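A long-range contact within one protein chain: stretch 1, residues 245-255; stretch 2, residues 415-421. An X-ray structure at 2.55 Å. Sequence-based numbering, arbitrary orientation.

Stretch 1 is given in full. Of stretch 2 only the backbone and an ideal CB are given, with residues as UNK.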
# COMPACT_ATOMS: atom_id res chain seq x y z
N GLU A 245 2.01 3.68 7.87
CA GLU A 245 2.55 2.47 8.48
C GLU A 245 3.64 2.81 9.48
O GLU A 245 4.31 3.83 9.35
CB GLU A 245 3.11 1.52 7.41
CG GLU A 245 2.08 1.01 6.40
CD GLU A 245 0.99 0.12 7.02
OE1 GLU A 245 1.18 -0.40 8.14
OE2 GLU A 245 -0.05 -0.06 6.36
N GLU A 246 3.81 1.94 10.48
CA GLU A 246 4.83 2.12 11.50
C GLU A 246 6.23 2.28 10.88
O GLU A 246 6.98 3.18 11.26
CB GLU A 246 4.81 0.95 12.50
CG GLU A 246 5.71 1.14 13.71
CD GLU A 246 5.86 -0.12 14.53
OE1 GLU A 246 5.22 -0.23 15.60
OE2 GLU A 246 6.62 -1.02 14.11
N ALA A 247 6.55 1.41 9.92
CA ALA A 247 7.84 1.44 9.23
C ALA A 247 8.13 2.79 8.56
O ALA A 247 9.26 3.28 8.59
CB ALA A 247 7.92 0.30 8.22
N SER A 248 7.10 3.38 7.97
CA SER A 248 7.22 4.69 7.33
C SER A 248 7.46 5.82 8.33
O SER A 248 8.18 6.77 8.03
CB SER A 248 5.97 4.99 6.49
OG SER A 248 5.87 4.09 5.40
N ALA A 249 6.86 5.71 9.51
CA ALA A 249 7.05 6.70 10.58
C ALA A 249 8.48 6.68 11.14
O ALA A 249 9.02 7.73 11.49
CB ALA A 249 6.05 6.48 11.69
N VAL A 250 9.06 5.49 11.23
CA VAL A 250 10.43 5.30 11.70
C VAL A 250 11.44 6.01 10.79
O VAL A 250 12.40 6.61 11.27
CB VAL A 250 10.78 3.78 11.83
CG1 VAL A 250 12.28 3.57 12.05
CG2 VAL A 250 9.97 3.14 12.95
N ALA A 251 11.20 5.94 9.48
CA ALA A 251 12.06 6.58 8.48
C ALA A 251 12.40 8.03 8.84
O ALA A 251 13.58 8.36 8.97
CB ALA A 251 11.42 6.51 7.09
N SER A 252 11.39 8.87 9.01
CA SER A 252 11.59 10.28 9.35
C SER A 252 12.34 10.47 10.67
O SER A 252 13.16 11.38 10.79
CB SER A 252 10.27 11.05 9.38
OG SER A 252 9.72 11.16 8.08
N ILE A 253 12.04 9.63 11.66
CA ILE A 253 12.69 9.71 12.97
C ILE A 253 14.18 9.37 12.86
O ILE A 253 15.02 10.01 13.50
CB ILE A 253 11.98 8.82 14.03
CG1 ILE A 253 10.58 9.37 14.33
CG2 ILE A 253 12.79 8.72 15.33
CD1 ILE A 253 9.59 8.34 14.84
N VAL A 254 14.51 8.39 12.02
CA VAL A 254 15.89 7.96 11.79
C VAL A 254 16.74 9.06 11.14
O VAL A 254 17.84 9.35 11.61
CB VAL A 254 15.95 6.63 10.99
CG1 VAL A 254 17.34 6.39 10.38
CG2 VAL A 254 15.55 5.46 11.88
N LEU A 255 16.22 9.67 10.07
CA LEU A 255 16.88 10.79 9.39
C LEU A 255 17.15 11.92 10.38
O LEU A 255 18.20 12.59 10.32
CB LEU A 255 16.01 11.31 8.24
CG LEU A 255 16.63 11.79 6.91
CD1 LEU A 255 15.76 12.90 6.30
CD2 LEU A 255 18.08 12.26 7.00
N UNK A 415 25.60 3.35 10.78
CA UNK A 415 25.00 2.10 11.27
C UNK A 415 23.64 2.32 11.92
O UNK A 415 23.45 3.27 12.67
CB UNK A 415 25.94 1.43 12.27
N UNK A 416 22.70 1.43 11.61
CA UNK A 416 21.34 1.48 12.13
C UNK A 416 21.00 0.20 12.89
O UNK A 416 21.30 -0.90 12.42
CB UNK A 416 20.34 1.70 10.99
N UNK A 417 20.37 0.34 14.06
CA UNK A 417 19.92 -0.82 14.83
C UNK A 417 18.44 -0.75 15.21
O UNK A 417 17.69 -1.70 14.97
CB UNK A 417 20.76 -0.95 16.10
N UNK A 418 18.00 0.37 15.78
CA UNK A 418 16.62 0.51 16.23
C UNK A 418 15.66 0.98 15.15
O UNK A 418 16.02 1.83 14.33
CB UNK A 418 16.56 1.49 17.41
N UNK A 419 14.42 0.47 15.15
CA UNK A 419 13.91 -0.56 16.05
C UNK A 419 13.81 -1.96 15.42
O UNK A 419 13.34 -2.90 16.07
CB UNK A 419 12.53 -0.14 16.56
N UNK A 420 14.24 -2.09 14.17
CA UNK A 420 14.05 -3.34 13.44
C UNK A 420 15.32 -4.19 13.34
O UNK A 420 16.16 -4.17 14.24
CB UNK A 420 13.53 -3.03 12.03
N UNK A 421 15.45 -4.93 12.24
CA UNK A 421 16.52 -5.91 12.09
C UNK A 421 17.60 -5.48 11.09
O UNK A 421 17.38 -4.55 10.32
CB UNK A 421 15.93 -7.25 11.65

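Stretch 1 begins with Glu245 at the N-cap position and continues as a helix from 246 to 255. The side turned toward stretch 2 carries Glu246, Val250 and Val254, with Ala247 beside them. It offers one carboxylate near the start of the helix and two branched apolar side chains farther along. Stretch 2 runs past this surface as an irregular chain.

Position 415 is out of reach of the helix. Its phi of -57° and psi of 137° suit many residues, proline included. The helix sets no requirement here. The residue is Pro415, and it makes no contact with stretch 1.

Position 416 points its CA-to-CB bond toward the helix. The nearest atom of stretch 1 to its ideal CB is Val254 CG1, at 5.6 Å, so a short side chain would leave a gap. Val254 offers methyl groups and no polar partner. Leucine, isoleucine or methionine would suit. The residue is Leu416. Its CD2 lies 4.0 Å from Val254 CG1, an apolar contact. Its chi1 of -99° falls between the usual wells.

Position 417 is out of reach. Stretch 1 gives no guide to its side chain, and many residues would fit, including long polar ones. The residue is Lys417, which does not touch the helix.

Position 418 points sideways, with open space around its CB as far as stretch 1 is concerned. Small or polar residues would do. The residue is Ser418. Its CB is 6.9 Å from Val254 CG2, too far for contact. The contact comes from the backbone: Ser418 O is 4.4 Å from Val254 CG2.

Position 419 carries the clearest backbone signal. The peptide bond before it is cis, which strongly favours proline. Its CA-to-CB bond points toward the helix, where Val250 presents methyl groups, so an apolar ring fits on both counts. The residue is Pro419. Its CD packs 3.6 Å from Val250 CG1. The ring has a C-gamma endo pucker.

Position 420 also points toward the helix, but its CB is far from it. A long side chain is needed to cross the space. On the way it would meet Val250, and at the end the carboxylate of Glu246. An apolar body with a donor at its tip would answer both. Tyrosine fits well; arginine, or a nearly extended lysine, could be considered. The residue is Tyr420, which has the largest area covered by the helix in this stretch. Its OH donates a hydrogen bond to Glu246 OE2 at 2.8 Å, with the carboxylate oxygen at the ring edge, near its plane. Ring atom CE1 of Tyr420 lies 3.8 Å from Val250 CG2. Ala247 N is 3.4 Å from Tyr420 OH, but the angle is too poor for a hydrogen bond.

Position 421 is out of reach again, and the helix does not select its side chain. The residue is Asp421. Both of its carboxylate oxygens are hydrogen-bonded elsewhere in the structure.

Stretch 2, residues 415-421: PLKSPYD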
# COMPACT_ATOMS: atom_id res chain seq x y z
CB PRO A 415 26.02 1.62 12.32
CG PRO A 415 27.30 2.26 11.93
CD PRO A 415 26.92 3.60 11.39
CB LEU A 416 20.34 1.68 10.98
CG LEU A 416 19.76 3.06 10.66
CD1 LEU A 416 20.74 4.21 10.89
CD2 LEU A 416 19.23 3.09 9.24
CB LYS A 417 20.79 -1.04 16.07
CG LYS A 417 21.13 -2.51 16.36
CD LYS A 417 20.13 -3.20 17.32
CE LYS A 417 19.00 -3.95 16.60
NZ LYS A 417 19.46 -5.06 15.70
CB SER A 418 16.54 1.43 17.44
OG SER A 418 16.97 0.75 18.60
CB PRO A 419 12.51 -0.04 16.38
CG PRO A 419 12.10 0.79 15.14
CD PRO A 419 13.34 0.97 14.28
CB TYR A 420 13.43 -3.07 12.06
CG TYR A 420 12.12 -2.31 12.11
CD1 TYR A 420 12.04 -1.01 11.62
CD2 TYR A 420 10.97 -2.88 12.66
CE1 TYR A 420 10.84 -0.29 11.66
CE2 TYR A 420 9.77 -2.18 12.71
CZ TYR A 420 9.71 -0.89 12.20
OH TYR A 420 8.52 -0.18 12.24
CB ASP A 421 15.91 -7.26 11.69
CG ASP A 421 15.14 -7.92 12.83
OD1 ASP A 421 15.09 -7.34 13.94
OD2 ASP A 421 14.59 -9.01 12.61
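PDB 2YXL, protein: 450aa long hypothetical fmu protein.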